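Local coordinates for protein nucleoporin NUP159 (Saccharomyces cerevisiae, PDB 1XIP) that serves as a structural component of the nuclear pore complex, its N-terminal beta-propeller tethering the helicase Dbp5 to the pore for mRNA export, at residues E15-K20 with A292-L297; D89-C94 with K127-L132. One frame throughout, in Å; residues are numbered along the deposited sequence.

Contact 1: residues E15-K20 with A292-L297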
loop_
_atom_site.group_PDB
_atom_site.type_symbol
_atom_site.label_atom_id
_atom_site.label_comp_id
_atom_site.label_asym_id
_atom_site.label_seq_id
_atom_site.Cartn_x
_atom_site.Cartn_y
_atom_site.Cartn_z
ATOM N N GLU A 15 14.293 -11.957 -18.536
ATOM C CA GLU A 15 13.444 -12.667 -19.477
ATOM C C GLU A 15 12.639 -13.769 -18.787
ATOM O O GLU A 15 12.025 -14.623 -19.453
ATOM C CB GLU A 15 14.280 -13.240 -20.622
ATOM C CG GLU A 15 13.522 -13.317 -21.940
ATOM C CD GLU A 15 14.308 -12.785 -23.118
ATOM O OE1 GLU A 15 15.034 -11.761 -22.963
ATOM O OE2 GLU A 15 14.190 -13.396 -24.207
ATOM N N ASP A 16 12.644 -13.752 -17.456
ATOM C CA ASP A 16 11.939 -14.754 -16.656
ATOM C C ASP A 16 10.757 -14.159 -15.886
ATOM O O ASP A 16 10.039 -14.874 -15.203
ATOM C CB ASP A 16 12.895 -15.430 -15.674
ATOM C CG ASP A 16 14.142 -15.958 -16.339
ATOM O OD1 ASP A 16 15.212 -15.891 -15.701
ATOM O OD2 ASP A 16 14.153 -16.470 -17.484
ATOM N N PHE A 17 10.580 -12.847 -15.994
ATOM C CA PHE A 17 9.536 -12.142 -15.271
ATOM C C PHE A 17 8.635 -11.430 -16.238
ATOM O O PHE A 17 9.108 -10.813 -17.204
ATOM C CB PHE A 17 10.132 -11.110 -14.318
ATOM C CG PHE A 17 10.557 -11.684 -13.009
ATOM C CD1 PHE A 17 11.920 -11.836 -12.704
ATOM C CD2 PHE A 17 9.606 -12.096 -12.073
ATOM C CE1 PHE A 17 12.323 -12.388 -11.477
ATOM C CE2 PHE A 17 9.998 -12.646 -10.850
ATOM C CZ PHE A 17 11.356 -12.792 -10.552
ATOM N N GLY A 18 7.335 -11.504 -15.970
ATOM C CA GLY A 18 6.370 -10.698 -16.688
ATOM C C GLY A 18 4.984 -10.717 -16.086
ATOM O O GLY A 18 4.636 -11.621 -15.310
ATOM N N PHE A 19 4.191 -9.713 -16.456
ATOM C CA PHE A 19 2.786 -9.665 -16.110
ATOM C C PHE A 19 1.937 -10.109 -17.295
ATOM O O PHE A 19 2.273 -9.838 -18.445
ATOM C CB PHE A 19 2.404 -8.263 -15.679
ATOM C CG PHE A 19 3.041 -7.826 -14.390
ATOM C CD1 PHE A 19 2.447 -8.126 -13.158
ATOM C CD2 PHE A 19 4.225 -7.097 -14.399
ATOM C CE1 PHE A 19 3.031 -7.702 -11.956
ATOM C CE2 PHE A 19 4.806 -6.677 -13.224
ATOM C CZ PHE A 19 4.207 -6.975 -11.992
ATOM N N LYS A 20 0.857 -10.826 -16.998
ATOM C CA LYS A 20 -0.144 -11.187 -17.992
ATOM C C LYS A 20 -1.438 -10.477 -17.625
ATOM O O LYS A 20 -1.999 -10.722 -16.553
ATOM C CB LYS A 20 -0.359 -12.701 -18.020
ATOM C CG LYS A 20 -0.600 -13.255 -19.413
ATOM C CD LYS A 20 -2.100 -13.327 -19.761
ATOM C CE LYS A 20 -2.330 -13.289 -21.287
ATOM N NZ LYS A 20 -2.713 -14.627 -21.874
ATOM N N ALA A 292 14.189 -15.576 -0.957
ATOM C CA ALA A 292 13.863 -14.598 -1.995
ATOM C C ALA A 292 12.378 -14.346 -2.158
ATOM O O ALA A 292 11.628 -15.166 -2.703
ATOM C CB ALA A 292 14.479 -14.997 -3.325
ATOM N N ASN A 293 11.988 -13.175 -1.683
ATOM C CA ASN A 293 10.652 -12.661 -1.843
ATOM C C ASN A 293 10.682 -11.537 -2.864
ATOM O O ASN A 293 11.472 -10.587 -2.755
ATOM C CB ASN A 293 10.074 -12.178 -0.494
ATOM C CG ASN A 293 11.154 -11.689 0.490
ATOM O OD1 ASN A 293 12.372 -11.780 0.224
ATOM N ND2 ASN A 293 10.709 -11.171 1.634
ATOM N N VAL A 294 9.839 -11.690 -3.872
ATOM C CA VAL A 294 9.581 -10.655 -4.844
ATOM C C VAL A 294 8.541 -9.696 -4.262
ATOM O O VAL A 294 7.517 -10.123 -3.764
ATOM C CB VAL A 294 9.054 -11.284 -6.147
ATOM C CG1 VAL A 294 8.801 -10.237 -7.190
ATOM C CG2 VAL A 294 10.044 -12.297 -6.662
ATOM N N ASN A 295 8.815 -8.404 -4.302
ATOM C CA ASN A 295 7.821 -7.409 -3.911
ATOM C C ASN A 295 7.311 -6.626 -5.079
ATOM O O ASN A 295 8.077 -5.991 -5.774
ATOM C CB ASN A 295 8.388 -6.453 -2.882
ATOM C CG ASN A 295 8.936 -7.155 -1.715
ATOM O OD1 ASN A 295 8.188 -7.679 -0.901
ATOM N ND2 ASN A 295 10.254 -7.220 -1.629
ATOM N N VAL A 296 6.003 -6.682 -5.288
ATOM C CA VAL A 296 5.330 -5.875 -6.291
ATOM C C VAL A 296 4.952 -4.558 -5.650
ATOM O O VAL A 296 4.362 -4.532 -4.560
ATOM C CB VAL A 296 4.063 -6.562 -6.793
ATOM C CG1 VAL A 296 3.417 -5.755 -7.879
ATOM C CG2 VAL A 296 4.393 -7.974 -7.296
ATOM N N LEU A 297 5.302 -3.463 -6.330
ATOM C CA LEU A 297 5.107 -2.121 -5.781
ATOM C C LEU A 297 4.320 -1.202 -6.701
ATOM O O LEU A 297 4.453 -1.263 -7.918
ATOM C CB LEU A 297 6.451 -1.486 -5.436
ATOM C CG LEU A 297 7.308 -2.262 -4.463
ATOM C CD1 LEU A 297 8.759 -2.031 -4.759
ATOM C CD2 LEU A 297 6.954 -1.834 -3.061
#
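F17 and V294 face each other with their CA atoms 10.5 Å apart, and two residues further along both segments F19 and V296 keep nearly the same spacing, 10.8 Å between CA atoms. The register therefore advances in the same sense in both, but at this separation the backbones are joined by no hydrogen bond and only side chains bridge the gap. All four side chains leave the backbone toward the other segment. F17 reaches over with the far end of its ring: CZ comes within 4.1 Å of V294 CG2, a methyl that approaches obliquely. With V294 CG1 anti to the backbone N (chi1 -179°), CG2 lies beside that N and is the branch that meets the ring. The two side chains slide past one another in opposite directions. This is packing between two sheets of the Nup159 propeller. Strand 18-26 pairs with the C-terminal strand 374-381, the Velcro closure familiar in propellers, whereas strand 292-299 is the middle strand of the three-stranded sheet spanning 279-308. F19 makes the second, looser touch: its CZ is 4.4 Å from V296 CG1, which sits at the ring edge, near its plane. I307 of strand 306-308 touches both F19 and V294, while V378 and L380 of strand 374-381 also touch the F19 side chain.

Contact 2: residues D89-C94 with K127-L132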
loop_
_atom_site.group_PDB
_atom_site.type_symbol
_atom_site.label_atom_id
_atom_site.label_comp_id
_atom_site.label_asym_id
_atom_site.label_seq_id
_atom_site.Cartn_x
_atom_site.Cartn_y
_atom_site.Cartn_z
ATOM N N ASP A 89 -16.157 8.091 3.676
ATOM C CA ASP A 89 -14.726 8.408 3.727
ATOM C C ASP A 89 -13.801 7.214 3.983
ATOM O O ASP A 89 -12.936 7.291 4.839
ATOM C CB ASP A 89 -14.493 9.487 4.803
ATOM C CG ASP A 89 -13.598 10.634 4.322
ATOM O OD1 ASP A 89 -13.969 11.326 3.320
ATOM O OD2 ASP A 89 -12.524 10.932 4.915
ATOM N N VAL A 90 -13.946 6.111 3.260
ATOM C CA VAL A 90 -13.146 4.952 3.668
ATOM C C VAL A 90 -11.737 4.882 3.119
ATOM O O VAL A 90 -11.497 5.166 1.940
ATOM C CB VAL A 90 -13.897 3.560 3.675
ATOM C CG1 VAL A 90 -15.287 3.670 3.128
ATOM C CG2 VAL A 90 -13.077 2.470 2.995
ATOM N N ILE A 91 -10.809 4.526 4.007
ATOM C CA ILE A 91 -9.390 4.556 3.705
ATOM C C ILE A 91 -8.739 3.209 3.942
ATOM O O ILE A 91 -7.585 2.993 3.567
ATOM C CB ILE A 91 -8.696 5.671 4.520
ATOM C CG1 ILE A 91 -8.850 5.444 6.026
ATOM C CG2 ILE A 91 -9.278 7.027 4.157
ATOM C CD1 ILE A 91 -7.758 6.077 6.839
ATOM N N PHE A 92 -9.492 2.293 4.545
ATOM C CA PHE A 92 -8.931 1.048 5.037
ATOM C C PHE A 92 -9.975 -0.040 5.160
ATOM O O PHE A 92 -11.014 0.141 5.757
ATOM C CB PHE A 92 -8.250 1.252 6.397
ATOM C CG PHE A 92 -7.681 -0.005 6.975
ATOM C CD1 PHE A 92 -6.380 -0.401 6.664
ATOM C CD2 PHE A 92 -8.443 -0.816 7.813
ATOM C CE1 PHE A 92 -5.835 -1.572 7.192
ATOM C CE2 PHE A 92 -7.900 -1.995 8.350
ATOM C CZ PHE A 92 -6.588 -2.363 8.040
ATOM N N VAL A 93 -9.636 -1.203 4.638
ATOM C CA VAL A 93 -10.559 -2.310 4.503
ATOM C C VAL A 93 -9.702 -3.571 4.649
ATOM O O VAL A 93 -8.574 -3.603 4.144
ATOM C CB VAL A 93 -11.260 -2.199 3.131
ATOM C CG1 VAL A 93 -10.906 -3.350 2.180
ATOM C CG2 VAL A 93 -12.743 -1.985 3.294
ATOM N N CYS A 94 -10.191 -4.577 5.378
ATOM C CA CYS A 94 -9.389 -5.779 5.623
ATOM C C CYS A 94 -10.082 -6.885 6.416
ATOM O O CYS A 94 -10.881 -6.602 7.306
ATOM C CB CYS A 94 -8.067 -5.403 6.300
ATOM S SG CYS A 94 -8.014 -5.626 8.082
ATOM N N LYS A 127 -8.281 12.319 16.758
ATOM C CA LYS A 127 -7.844 13.103 15.599
ATOM C C LYS A 127 -7.863 12.246 14.303
ATOM O O LYS A 127 -7.625 11.036 14.365
ATOM C CB LYS A 127 -6.438 13.680 15.841
ATOM C CG LYS A 127 -6.358 14.760 16.934
ATOM C CD LYS A 127 -6.051 16.154 16.372
ATOM C CE LYS A 127 -7.262 17.080 16.474
ATOM N NZ LYS A 127 -7.384 17.696 17.818
ATOM N N PRO A 128 -8.141 12.868 13.145
ATOM C CA PRO A 128 -8.115 12.174 11.839
ATOM C C PRO A 128 -6.876 11.307 11.609
ATOM O O PRO A 128 -5.770 11.625 12.046
ATOM C CB PRO A 128 -8.118 13.327 10.833
ATOM C CG PRO A 128 -8.836 14.431 11.533
ATOM C CD PRO A 128 -8.518 14.288 12.998
ATOM N N VAL A 129 -7.063 10.214 10.897
ATOM C CA VAL A 129 -6.007 9.231 10.731
ATOM C C VAL A 129 -5.513 9.211 9.289
ATOM O O VAL A 129 -6.306 9.413 8.369
ATOM C CB VAL A 129 -6.513 7.856 11.196
ATOM C CG1 VAL A 129 -5.645 6.731 10.671
ATOM C CG2 VAL A 129 -6.585 7.821 12.717
ATOM N N PHE A 130 -4.207 8.999 9.100
ATOM C CA PHE A 130 -3.579 8.964 7.769
ATOM C C PHE A 130 -3.355 7.526 7.263
ATOM O O PHE A 130 -3.434 7.255 6.058
ATOM C CB PHE A 130 -2.198 9.652 7.799
ATOM C CG PHE A 130 -2.240 11.151 7.898
ATOM C CD1 PHE A 130 -3.331 11.889 7.398
ATOM C CD2 PHE A 130 -1.165 11.842 8.481
ATOM C CE1 PHE A 130 -3.364 13.294 7.495
ATOM C CE2 PHE A 130 -1.173 13.246 8.579
ATOM C CZ PHE A 130 -2.282 13.978 8.088
ATOM N N GLN A 131 -3.012 6.629 8.188
ATOM C CA GLN A 131 -2.593 5.279 7.833
ATOM C C GLN A 131 -2.893 4.265 8.909
ATOM O O GLN A 131 -2.718 4.541 10.094
ATOM C CB GLN A 131 -1.098 5.235 7.509
ATOM C CG GLN A 131 -0.723 4.040 6.609
ATOM C CD GLN A 131 0.757 3.889 6.427
ATOM O OE1 GLN A 131 1.398 4.770 5.879
ATOM N NE2 GLN A 131 1.311 2.780 6.896
ATOM N N LEU A 132 -3.333 3.088 8.477
ATOM C CA LEU A 132 -3.606 1.975 9.363
ATOM C C LEU A 132 -2.963 0.754 8.787
ATOM O O LEU A 132 -2.976 0.561 7.562
ATOM C CB LEU A 132 -5.100 1.711 9.438
ATOM C CG LEU A 132 -5.965 2.654 10.244
ATOM C CD1 LEU A 132 -6.927 3.365 9.334
ATOM C CD2 LEU A 132 -6.711 1.849 11.263
#
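L132 gives up the most surface in this contact and meets both I91 and F92, consecutive residues that both start out toward 127-132. Neighbours in a regular strand would face opposite ways; here a classic beta bulge, in which I91 and F92 both face S103 of the adjoining strand, lets both serve the same interface. A chi1 of 179° swings the F92 ring toward L132, and a chi2 of 88° turns its face there. Over that face lies L132 CB in a CH-pi contact, 4.0 Å from the ring centroid and 24° off the normal, displaced toward the rim on the CD1 side. The ring also reaches the L132 backbone, with F92 CE1 3.6 Å from L132 O. The other end of L132 turns to I91: their CD1 methyls meet at 3.8 Å, the two side chains crossing at about a right angle. I91 CD1 also lies 3.9 Å from V129 O and more loosely approaches V129 CG1. Strands 90-96 and 129-134 each open a four-stranded sheet, so the contact joins the leading strands of two consecutive propeller blades. Cutting F92 back to an alanine is likely to strip L132 CB of its aromatic face and leave a gap between the two segments. No hydrogen bond crosses here; the segments meet through apolar contacts and one CH-pi contact, while L132 O, close against the ring, takes its hydrogen bond from Q41 NE2 and V129 O a weak one from R105 NH1.

Overall arrangement
From the N terminus the chain first lays down 15-20, at the start of the strand that joins the C-terminal strands in closing the propeller. It then passes through 89-94 and, after the remaining strands of that sheet, reaches 127-132, so contact 2 closes a short loop between successive blades. Past the sheets of 167-200 and 215-263, 292-297 meets 15-20 and contact 1 closes a far longer loop. Contact 2 falls wholly within that span; the two loops nest and do not cross. The contacts lie on opposite sides of the chain's centre, their own centres about 29 Å apart, and do not touch: each lies between a different pair of sheets.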